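Local atomic coordinates of beta-glucuronidase (PDB entry 6U7J), a protein that hydrolyses beta-D-glucuronides as a family 2 glycosyl hydrolase of the gut microbiota, and by doing so probably returns glucuronidated estrogens to their active form. Residues 23-28 against 55-60; 150-155 against 389-394; 283-288 against 441-446; 526-531 against 580-585. All coordinates share one frame; numbering follows the deposited sequence.

Contact 1 of 4, residues 23-28 against 55-60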
# COMPACT_ATOMS: atom_id res chain seq x y z
N GLU B 23 -5.45 -39.15 -13.37
CA GLU B 23 -4.74 -38.09 -12.69
C GLU B 23 -4.42 -38.48 -11.26
O GLU B 23 -5.31 -38.90 -10.51
CB GLU B 23 -5.57 -36.79 -12.69
CG GLU B 23 -6.13 -36.41 -14.05
CD GLU B 23 -5.10 -35.66 -14.88
OE1 GLU B 23 -4.34 -34.87 -14.29
OE2 GLU B 23 -5.05 -35.85 -16.11
N LEU B 24 -3.17 -38.30 -10.85
CA LEU B 24 -2.76 -38.56 -9.49
C LEU B 24 -2.34 -37.28 -8.76
O LEU B 24 -1.23 -37.21 -8.23
CB LEU B 24 -1.60 -39.57 -9.45
CG LEU B 24 -1.89 -40.87 -10.20
CD1 LEU B 24 -0.67 -41.76 -10.16
CD2 LEU B 24 -3.10 -41.56 -9.60
N ASN B 25 -3.20 -36.27 -8.73
CA ASN B 25 -2.87 -34.99 -8.12
C ASN B 25 -3.49 -34.94 -6.71
O ASN B 25 -3.27 -35.89 -5.96
CB ASN B 25 -3.29 -33.87 -9.07
CG ASN B 25 -2.61 -33.98 -10.41
OD1 ASN B 25 -1.41 -34.28 -10.49
ND2 ASN B 25 -3.36 -33.78 -11.47
N GLY B 26 -4.21 -33.89 -6.32
CA GLY B 26 -4.81 -33.91 -5.01
C GLY B 26 -3.80 -33.65 -3.90
O GLY B 26 -2.81 -32.94 -4.07
N ILE B 27 -4.05 -34.26 -2.75
CA ILE B 27 -3.23 -34.04 -1.57
C ILE B 27 -2.38 -35.29 -1.35
O ILE B 27 -2.91 -36.40 -1.28
CB ILE B 27 -4.11 -33.75 -0.34
CG1 ILE B 27 -5.07 -32.59 -0.63
CG2 ILE B 27 -3.25 -33.47 0.85
CD1 ILE B 27 -4.41 -31.34 -1.13
N TRP B 28 -1.06 -35.11 -1.27
CA TRP B 28 -0.12 -36.18 -0.98
C TRP B 28 0.40 -36.02 0.45
O TRP B 28 0.26 -34.97 1.08
CB TRP B 28 1.08 -36.15 -1.93
CG TRP B 28 0.79 -36.39 -3.39
CD1 TRP B 28 -0.25 -35.91 -4.13
CD2 TRP B 28 1.60 -37.17 -4.29
NE1 TRP B 28 -0.14 -36.35 -5.44
CE2 TRP B 28 0.99 -37.12 -5.56
CE3 TRP B 28 2.78 -37.91 -4.13
CZ2 TRP B 28 1.51 -37.78 -6.66
CZ3 TRP B 28 3.30 -38.56 -5.23
CH2 TRP B 28 2.66 -38.49 -6.49
N MET B 55 0.44 -32.10 1.44
CA MET B 55 1.05 -31.23 0.47
C MET B 55 0.30 -31.38 -0.86
O MET B 55 0.10 -32.51 -1.32
CB MET B 55 2.54 -31.54 0.26
CG MET B 55 3.27 -30.49 -0.61
SD MET B 55 3.44 -28.84 0.15
CE MET B 55 4.19 -29.17 1.72
N PRO B 56 -0.15 -30.28 -1.46
CA PRO B 56 -0.87 -30.38 -2.73
C PRO B 56 0.08 -30.68 -3.88
O PRO B 56 1.26 -30.32 -3.86
CB PRO B 56 -1.50 -28.99 -2.90
CG PRO B 56 -0.60 -28.06 -2.09
CD PRO B 56 -0.11 -28.90 -0.92
N VAL B 57 -0.48 -31.32 -4.90
CA VAL B 57 0.21 -31.61 -6.16
C VAL B 57 -0.77 -31.30 -7.28
O VAL B 57 -1.90 -31.82 -7.26
CB VAL B 57 0.71 -33.06 -6.22
CG1 VAL B 57 1.23 -33.39 -7.62
CG2 VAL B 57 1.79 -33.30 -5.19
N PRO B 58 -0.41 -30.47 -8.28
CA PRO B 58 0.90 -29.82 -8.43
C PRO B 58 1.01 -28.50 -7.64
O PRO B 58 -0.00 -27.83 -7.44
CB PRO B 58 0.97 -29.56 -9.93
CG PRO B 58 -0.46 -29.32 -10.31
CD PRO B 58 -1.31 -30.15 -9.40
N SER B 59 2.24 -28.13 -7.26
CA SER B 59 2.54 -26.98 -6.41
C SER B 59 4.00 -27.06 -6.00
O SER B 59 4.57 -28.16 -5.95
CB SER B 59 1.65 -26.93 -5.15
OG SER B 59 1.92 -25.79 -4.35
N SER B 60 4.63 -25.92 -5.75
CA SER B 60 5.85 -25.89 -4.97
C SER B 60 5.49 -26.13 -3.50
O SER B 60 4.38 -25.82 -3.06
CB SER B 60 6.56 -24.54 -5.13
OG SER B 60 6.69 -24.15 -6.50
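Trp-28 carries this contact, its indole laid beneath a methyl group of the neighbouring strand. Its CG stands anti to the carbonyl carbon (chi1 -64°), which swings the ring back along its own chain to meet Val-57. There Val-57 places CG1 anti to the backbone N and so presents CG2 to the indole. CG2 lies 3.5 Å from the centroid of the five-membered ring of Trp-28, only 13° off the ring normal, a clear CH-pi contact. Two weak hydrogen bonds steady the indole rim: Trp-28 NE1 lies 3.1 Å from Leu-24 O and 3.2 Å from Asn-25 O. The backbones form an antiparallel pair. Trp-28 N donates almost straight to Met-55 O at 2.8 Å, and Met-55 N returns a more bent bond to Trp-28 O at 2.9 Å. Two residues along, Val-57 N donates to Gly-26 O nearly along the C=O axis at 3.0 Å. The opposite face of the sheet carries Ile-27, whose side chain crosses that of Pro-56 obliquely, CD1 lying 4.1 Å from Pro-56 CB. Asn-25 turns its OD1 to the backbone N of Val-188, while its CB sits 3.1 Å from Val-57 O, the carbonyl of the cis peptide that leads into Pro-58. In the sugar-binding domain, strand 20-32 pairs antiparallel with strands 53-57, 76-85 and 188-193. Trp-28 is buried against Tyr-79, Leu-139, Val-141 and Val-188, whereas Ile-27 and Pro-56 pack on Met-351 and Ala-320 of a second subunit.

Contact 2 of 4, residues 150-155 against 389-394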
# COMPACT_ATOMS: atom_id res chain seq x y z
N ASP B 150 26.80 -28.68 -13.33
CA ASP B 150 26.32 -29.43 -14.49
C ASP B 150 24.82 -29.65 -14.45
O ASP B 150 24.30 -30.53 -15.14
CB ASP B 150 27.05 -30.77 -14.63
CG ASP B 150 26.86 -31.68 -13.43
OD1 ASP B 150 26.31 -31.24 -12.40
OD2 ASP B 150 27.28 -32.86 -13.51
N CYS B 151 24.10 -28.87 -13.65
CA CYS B 151 22.65 -28.79 -13.70
C CYS B 151 22.26 -27.59 -14.54
O CYS B 151 23.07 -26.70 -14.82
CB CYS B 151 22.06 -28.67 -12.30
SG CYS B 151 22.49 -30.05 -11.20
N LEU B 152 20.99 -27.55 -14.92
CA LEU B 152 20.40 -26.40 -15.60
C LEU B 152 19.07 -26.10 -14.91
O LEU B 152 18.14 -26.93 -14.97
CB LEU B 152 20.19 -26.67 -17.09
CG LEU B 152 21.42 -27.01 -17.94
CD1 LEU B 152 20.97 -27.17 -19.36
CD2 LEU B 152 22.49 -25.92 -17.86
N PRO B 153 18.91 -24.94 -14.25
CA PRO B 153 19.87 -23.85 -14.09
C PRO B 153 21.13 -24.24 -13.34
O PRO B 153 21.16 -25.21 -12.60
CB PRO B 153 19.08 -22.80 -13.29
CG PRO B 153 17.65 -23.12 -13.55
CD PRO B 153 17.61 -24.62 -13.65
N VAL B 154 22.16 -23.44 -13.52
CA VAL B 154 23.47 -23.70 -12.93
C VAL B 154 23.48 -23.18 -11.50
O VAL B 154 22.94 -22.10 -11.21
CB VAL B 154 24.55 -23.03 -13.81
CG1 VAL B 154 25.80 -22.74 -13.05
CG2 VAL B 154 24.84 -23.91 -15.05
N GLY B 155 24.09 -23.93 -10.58
CA GLY B 155 24.33 -23.43 -9.23
C GLY B 155 25.53 -24.10 -8.60
O GLY B 155 26.27 -24.81 -9.29
N LEU B 389 27.95 -29.21 -20.79
CA LEU B 389 27.71 -29.18 -22.23
C LEU B 389 26.90 -30.39 -22.69
O LEU B 389 25.93 -30.25 -23.45
CB LEU B 389 29.05 -29.09 -22.97
CG LEU B 389 29.03 -29.15 -24.50
CD1 LEU B 389 28.00 -28.20 -25.05
CD2 LEU B 389 30.41 -28.85 -25.08
N ALA B 390 27.29 -31.59 -22.25
CA ALA B 390 26.55 -32.78 -22.66
C ALA B 390 25.14 -32.77 -22.09
O ALA B 390 24.18 -33.12 -22.79
CB ALA B 390 27.30 -34.05 -22.23
N TYR B 391 24.99 -32.31 -20.84
CA TYR B 391 23.65 -32.24 -20.25
C TYR B 391 22.82 -31.17 -20.96
O TYR B 391 21.62 -31.36 -21.20
CB TYR B 391 23.76 -31.99 -18.75
CG TYR B 391 22.41 -31.84 -18.10
CD1 TYR B 391 21.53 -32.91 -18.06
CD2 TYR B 391 21.99 -30.61 -17.57
CE1 TYR B 391 20.28 -32.78 -17.51
CE2 TYR B 391 20.75 -30.47 -17.00
CZ TYR B 391 19.90 -31.56 -16.97
OH TYR B 391 18.65 -31.44 -16.42
N HIS B 392 23.45 -30.06 -21.34
CA HIS B 392 22.77 -28.99 -22.07
C HIS B 392 22.22 -29.49 -23.40
O HIS B 392 21.07 -29.20 -23.76
CB HIS B 392 23.77 -27.85 -22.26
CG HIS B 392 23.18 -26.54 -22.70
ND1 HIS B 392 23.89 -25.36 -22.63
CD2 HIS B 392 21.98 -26.22 -23.23
CE1 HIS B 392 23.15 -24.37 -23.09
NE2 HIS B 392 21.98 -24.86 -23.45
N LYS B 393 23.02 -30.26 -24.15
CA LYS B 393 22.52 -30.88 -25.37
C LYS B 393 21.36 -31.83 -25.08
O LYS B 393 20.36 -31.86 -25.81
CB LYS B 393 23.64 -31.65 -26.08
CG LYS B 393 24.82 -30.82 -26.54
CD LYS B 393 25.67 -31.65 -27.50
CE LYS B 393 27.13 -31.31 -27.39
NZ LYS B 393 27.96 -32.24 -28.22
N GLN B 394 21.47 -32.62 -24.01
CA GLN B 394 20.40 -33.56 -23.70
C GLN B 394 19.10 -32.83 -23.36
O GLN B 394 18.01 -33.31 -23.69
CB GLN B 394 20.82 -34.49 -22.57
CG GLN B 394 22.04 -35.33 -22.93
CD GLN B 394 22.56 -36.14 -21.75
OE1 GLN B 394 22.37 -35.78 -20.59
NE2 GLN B 394 23.22 -37.27 -22.05
O HOH W 1 17.07 -28.84 -16.82
O HOH W 2 19.37 -29.82 -13.84
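Residues 150-155 follow an irregular path, turned by the cis peptide before Pro-153, and run past one side of the regular helix 389-394. The backbones stay well apart: Asp-150 CA and Tyr-391 CA are 6.9 Å from each other, and no direct hydrogen bond crosses the gap. Side chains and two waters fill it instead. Tyr-391 has CG anti to the backbone N (chi1 177°), sending its ring out from the helix alongside Leu-152, which reaches past it in the opposite direction. Leu-152 CG rests 3.6 Å from Tyr-391 CE2, with the backbone N of Leu-152 at the ring edge, near its plane. Farther along, Leu-152 CD1 settles against the helix itself, 3.7 Å from His-392 CA. The contact joins two domains: the loop follows strand 135-144 of the sugar-binding domain, and helix 386-403 belongs to the TIM barrel, where it forms the beta-alpha-beta crossover between the parallel, adjacent strands 358-362 and 409-416. Both peptide groups of Leu-152 are tied to the phenol through water. One water donates to Leu-152 O at 2.9 Å and another accepts from Leu-152 N at 3.0 Å, and each also bonds Tyr-391 OH at 3.1 Å. That hydroxyl additionally bonds Lys-118 O, while the ring makes a cation-pi contact with the ammonium of Lys-118, which probably limits the rotation of this buried phenol. The imidazole of His-392 is fixed at both nitrogens, ND1 by Tyr-428 OH and NE2 by Ile-414 O.

Contact 3 of 4, residues 283-288 against 441-446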
# COMPACT_ATOMS: atom_id res chain seq x y z
N ARG B 283 2.32 -23.48 -41.12
CA ARG B 283 2.83 -22.12 -41.17
C ARG B 283 4.32 -22.17 -41.44
O ARG B 283 5.01 -23.09 -40.99
CB ARG B 283 2.56 -21.37 -39.85
CG ARG B 283 3.10 -22.06 -38.60
CD ARG B 283 4.37 -21.39 -38.12
NE ARG B 283 5.01 -22.08 -37.00
CZ ARG B 283 5.91 -23.05 -37.15
NH1 ARG B 283 6.24 -23.47 -38.37
NH2 ARG B 283 6.47 -23.61 -36.09
N THR B 284 4.81 -21.16 -42.15
CA THR B 284 6.21 -21.09 -42.53
C THR B 284 6.92 -19.99 -41.77
O THR B 284 6.33 -18.98 -41.40
CB THR B 284 6.36 -20.83 -44.03
OG1 THR B 284 5.91 -19.49 -44.31
CG2 THR B 284 5.54 -21.82 -44.82
N ILE B 285 8.23 -20.19 -41.59
CA ILE B 285 9.11 -19.24 -40.94
C ILE B 285 10.29 -18.98 -41.86
O ILE B 285 10.94 -19.92 -42.30
CB ILE B 285 9.65 -19.76 -39.60
CG1 ILE B 285 8.51 -20.18 -38.68
CG2 ILE B 285 10.58 -18.72 -38.98
CD1 ILE B 285 9.02 -20.88 -37.44
N GLN B 286 10.60 -17.70 -42.06
CA GLN B 286 11.77 -17.30 -42.83
C GLN B 286 12.34 -16.00 -42.26
O GLN B 286 11.59 -15.11 -41.86
CB GLN B 286 11.42 -17.12 -44.31
CG GLN B 286 12.57 -16.60 -45.16
CD GLN B 286 12.12 -16.31 -46.58
OE1 GLN B 286 11.33 -17.06 -47.15
NE2 GLN B 286 12.62 -15.22 -47.15
N LEU B 287 13.66 -15.90 -42.26
CA LEU B 287 14.36 -14.72 -41.78
C LEU B 287 15.04 -13.99 -42.92
O LEU B 287 15.57 -14.61 -43.85
CB LEU B 287 15.39 -15.08 -40.72
CG LEU B 287 14.85 -14.99 -39.29
CD1 LEU B 287 13.81 -16.09 -39.10
CD2 LEU B 287 15.96 -15.11 -38.29
N THR B 288 15.02 -12.66 -42.85
CA THR B 288 15.80 -11.80 -43.72
C THR B 288 16.83 -11.06 -42.87
O THR B 288 16.96 -11.30 -41.66
CB THR B 288 14.91 -10.81 -44.49
OG1 THR B 288 14.68 -9.64 -43.68
CG2 THR B 288 13.56 -11.42 -44.84
N SER B 441 15.84 -28.29 -38.29
CA SER B 441 16.22 -27.41 -39.39
C SER B 441 15.17 -26.35 -39.68
O SER B 441 15.38 -25.51 -40.55
CB SER B 441 16.48 -28.24 -40.65
OG SER B 441 15.44 -29.17 -40.86
N GLU B 442 14.05 -26.37 -38.96
CA GLU B 442 12.87 -25.59 -39.30
C GLU B 442 12.69 -24.35 -38.44
O GLU B 442 11.66 -23.69 -38.57
CB GLU B 442 11.62 -26.46 -39.17
CG GLU B 442 11.73 -27.80 -39.85
CD GLU B 442 11.69 -27.67 -41.35
OE1 GLU B 442 10.58 -27.52 -41.90
OE2 GLU B 442 12.78 -27.70 -41.96
N ARG B 443 13.62 -24.04 -37.54
CA ARG B 443 13.37 -22.93 -36.62
C ARG B 443 14.65 -22.16 -36.33
O ARG B 443 15.70 -22.76 -36.11
CB ARG B 443 12.75 -23.41 -35.30
CG ARG B 443 11.25 -23.66 -35.33
CD ARG B 443 10.79 -24.22 -33.97
NE ARG B 443 9.41 -24.69 -33.94
CZ ARG B 443 9.05 -25.96 -34.11
NH1 ARG B 443 9.96 -26.88 -34.34
NH2 ARG B 443 7.77 -26.30 -34.07
N PRO B 444 14.57 -20.83 -36.32
CA PRO B 444 15.70 -20.01 -35.90
C PRO B 444 16.14 -20.30 -34.47
O PRO B 444 15.36 -20.78 -33.64
CB PRO B 444 15.16 -18.58 -36.00
CG PRO B 444 13.94 -18.67 -36.80
CD PRO B 444 13.42 -20.06 -36.79
N ILE B 445 17.40 -19.97 -34.19
CA ILE B 445 18.08 -20.24 -32.93
C ILE B 445 18.54 -18.90 -32.36
O ILE B 445 18.99 -18.03 -33.12
CB ILE B 445 19.30 -21.16 -33.16
CG1 ILE B 445 18.85 -22.55 -33.61
CG2 ILE B 445 20.18 -21.24 -31.93
CD1 ILE B 445 17.90 -23.17 -32.66
N THR B 446 18.44 -18.73 -31.03
CA THR B 446 18.96 -17.52 -30.39
C THR B 446 19.37 -17.82 -28.95
O THR B 446 19.27 -18.95 -28.46
CB THR B 446 17.94 -16.37 -30.42
OG1 THR B 446 18.56 -15.17 -29.94
CG2 THR B 446 16.74 -16.67 -29.54
O HOH W 3 8.63 -25.04 -37.71
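Arg-283 adopts the crowded first torsion, with CG between the backbone N and the carbonyl carbon (chi1 55°), and a further bend at chi2 (103°) folds its guanidinium toward residues 441-446. Arg-443 takes the other course, extended from CG to NE, and reaches the same spot. The setting is the entrance of a TIM-barrel strand: Pro-444 immediately precedes strand 445-449, and strand 285-287, hairpin partner of 292-294, packs obliquely on the lead-in residues 442-444. The two guanidiniums meet nearly at right angles, their planes 85° apart. Arg-443 NH2 stands at the edge of the Arg-283 group, 3.6 Å from Arg-283 NH2. Such closeness of like charges is probably tolerated because acceptors surround both groups: Arg-283 NE bonds Pro-407 O, while Arg-443 bonds Val-409 O, Lys-404 O and His-406 O and forms a salt bridge to Asp-440. A water accepts from Arg-283 NH1 at 2.9 Å and donates weakly to Glu-442 O, sitting also over the face of the Arg-443 guanidinium. Ile-285 contributes both branches. Its CD1 covers one face of the Arg-283 guanidinium, 3.8 Å above the plane, and also approaches Arg-443 CG at 4.1 Å, while Ile-285 CG2 touches Pro-444 CD at 3.8 Å. Phe-292 adds to this apolar patch. Tightest of all is Leu-287 CD1 against Pro-444 CG, 3.5 Å apart and inside the usual van der Waals separation.

Contact 4 of 4, residues 526-531 against 580-585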
# COMPACT_ATOMS: atom_id res chain seq x y z
N GLU B 526 5.02 6.10 -12.21
CA GLU B 526 5.26 7.01 -13.32
C GLU B 526 6.63 6.75 -13.95
O GLU B 526 6.78 6.83 -15.17
CB GLU B 526 5.13 8.46 -12.84
CG GLU B 526 3.70 8.84 -12.44
CD GLU B 526 3.26 8.31 -11.05
OE1 GLU B 526 4.13 7.91 -10.22
OE2 GLU B 526 2.04 8.32 -10.78
N TYR B 527 7.63 6.41 -13.13
CA TYR B 527 8.96 6.17 -13.66
C TYR B 527 8.97 4.94 -14.57
O TYR B 527 9.61 4.95 -15.63
CB TYR B 527 9.97 6.01 -12.52
CG TYR B 527 11.39 5.92 -13.03
CD1 TYR B 527 12.18 7.05 -13.13
CD2 TYR B 527 11.92 4.70 -13.46
CE1 TYR B 527 13.49 6.97 -13.62
CE2 TYR B 527 13.21 4.61 -13.95
CZ TYR B 527 13.99 5.75 -14.03
OH TYR B 527 15.27 5.66 -14.52
N GLN B 528 8.27 3.88 -14.17
CA GLN B 528 8.19 2.70 -15.03
C GLN B 528 7.65 3.07 -16.41
O GLN B 528 8.16 2.61 -17.43
CB GLN B 528 7.31 1.62 -14.40
CG GLN B 528 7.38 0.27 -15.09
CD GLN B 528 6.43 -0.75 -14.47
OE1 GLN B 528 5.29 -0.44 -14.15
NE2 GLN B 528 6.91 -1.97 -14.31
N LYS B 529 6.63 3.93 -16.45
CA LYS B 529 6.05 4.30 -17.73
C LYS B 529 7.05 5.08 -18.58
O LYS B 529 7.20 4.81 -19.78
CB LYS B 529 4.77 5.09 -17.52
CG LYS B 529 4.05 5.44 -18.82
CD LYS B 529 3.58 6.87 -18.75
CE LYS B 529 2.56 7.23 -19.81
NZ LYS B 529 3.11 8.27 -20.72
N ARG B 530 7.76 6.04 -17.97
CA ARG B 530 8.71 6.87 -18.71
C ARG B 530 9.94 6.06 -19.13
O ARG B 530 10.45 6.23 -20.25
CB ARG B 530 9.15 8.08 -17.85
CG ARG B 530 8.04 9.09 -17.47
CD ARG B 530 7.66 9.97 -18.65
NE ARG B 530 8.79 10.80 -19.08
CZ ARG B 530 9.41 10.67 -20.24
NH1 ARG B 530 9.01 9.76 -21.12
NH2 ARG B 530 10.44 11.45 -20.53
N CYS B 531 10.44 5.20 -18.25
CA CYS B 531 11.59 4.37 -18.60
C CYS B 531 11.30 3.54 -19.85
O CYS B 531 12.14 3.45 -20.75
CB CYS B 531 11.94 3.48 -17.40
SG CYS B 531 13.21 2.26 -17.64
N LYS B 580 -0.47 -2.10 -13.31
CA LYS B 580 0.00 -0.80 -12.86
C LYS B 580 -0.23 0.21 -13.99
O LYS B 580 -0.65 -0.15 -15.09
CB LYS B 580 1.47 -0.90 -12.45
CG LYS B 580 1.81 -2.22 -11.69
CD LYS B 580 3.28 -2.30 -11.24
CE LYS B 580 3.60 -3.68 -10.66
NZ LYS B 580 5.04 -3.89 -10.36
N THR B 581 0.10 1.49 -13.75
CA THR B 581 -0.25 2.54 -14.72
C THR B 581 0.38 2.29 -16.09
O THR B 581 -0.27 2.48 -17.12
CB THR B 581 0.16 3.93 -14.23
OG1 THR B 581 1.58 3.97 -14.02
CG2 THR B 581 -0.54 4.28 -12.95
N ALA B 582 1.65 1.88 -16.13
CA ALA B 582 2.32 1.72 -17.41
C ALA B 582 1.60 0.73 -18.33
O ALA B 582 1.66 0.87 -19.56
CB ALA B 582 3.76 1.27 -17.20
N ALA B 583 0.88 -0.25 -17.77
CA ALA B 583 0.17 -1.20 -18.61
C ALA B 583 -0.74 -0.50 -19.60
O ALA B 583 -0.88 -0.94 -20.75
CB ALA B 583 -0.64 -2.18 -17.75
N PHE B 584 -1.38 0.59 -19.18
CA PHE B 584 -2.36 1.26 -20.02
C PHE B 584 -1.67 2.01 -21.16
O PHE B 584 -2.19 2.05 -22.28
CB PHE B 584 -3.22 2.20 -19.17
CG PHE B 584 -4.16 1.47 -18.26
CD1 PHE B 584 -5.40 1.03 -18.73
CD2 PHE B 584 -3.79 1.16 -16.96
CE1 PHE B 584 -6.26 0.32 -17.91
CE2 PHE B 584 -4.64 0.43 -16.14
CZ PHE B 584 -5.87 0.01 -16.61
N ALA B 585 -0.50 2.59 -20.89
CA ALA B 585 0.26 3.23 -21.96
C ALA B 585 0.81 2.20 -22.93
O ALA B 585 0.75 2.40 -24.15
CB ALA B 585 1.39 4.08 -21.37
O HOH W 4 3.49 1.67 -13.98
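Two helices on the outside of the TIM barrel, 525-540 and 581-592, pack here; the axes of their short segments approach to 8.7 Å and cross at -31°. The small side chain of Ala-582 is consistent with the close approach, its CA 4.5 Å from Lys-529 CA. The CB methyl of Ala-582 presses on the neighbouring helix, 3.8 Å from Lys-529 CA. On the buried flank Gln-528, CG anti to the backbone N and extended beyond it, passes across the aliphatic chain of Lys-580 at about a right angle. Its NE2 bonds Gly-571 O, an acceptor it shares with Lys-580 NZ, which also bonds Thr-511 O and forms a salt bridge to Asp-555. These partners probably balance much of the lysine charge. The other flank is partly open to solvent, though its carbons still touch. Lys-529 leaves its helix with CG anti to the backbone N (chi1 -176°), bends at chi2, and lays CE 3.7 Å from Ala-585 CB before its ammonium turns off to Glu-533 in a salt bridge. Near the start of helix 581-592, Thr-581 meets Thr-581 of a third subunit, so this edge of the pair borders an assembly interface. No hydrogen bond joins the segments directly. One water bridges them, donating to Gln-528 OE1 at 2.8 Å and accepting from Ala-582 N at 2.8 Å.

In the fold
Taken together, the four contacts show how chemistry follows position. Contact 1 alone is strand pairing, held by direct backbone hydrogen bonds within the sugar-binding domain. Contact 2, the most buried, its centre about 15 Å from that of the chain, ties that domain to a helix of the TIM barrel. Contacts 3 and 4 lie within the barrel and are partly buried, one packing a hairpin strand on the lead-in to a barrel strand, the other pairing two helices, its centre farthest out at about 27 Å. Water bridges contacts 2 and 4, and weakly contact 3, none of which has a direct hydrogen bond between its segments. Contacts 1 and 4 also border other subunits.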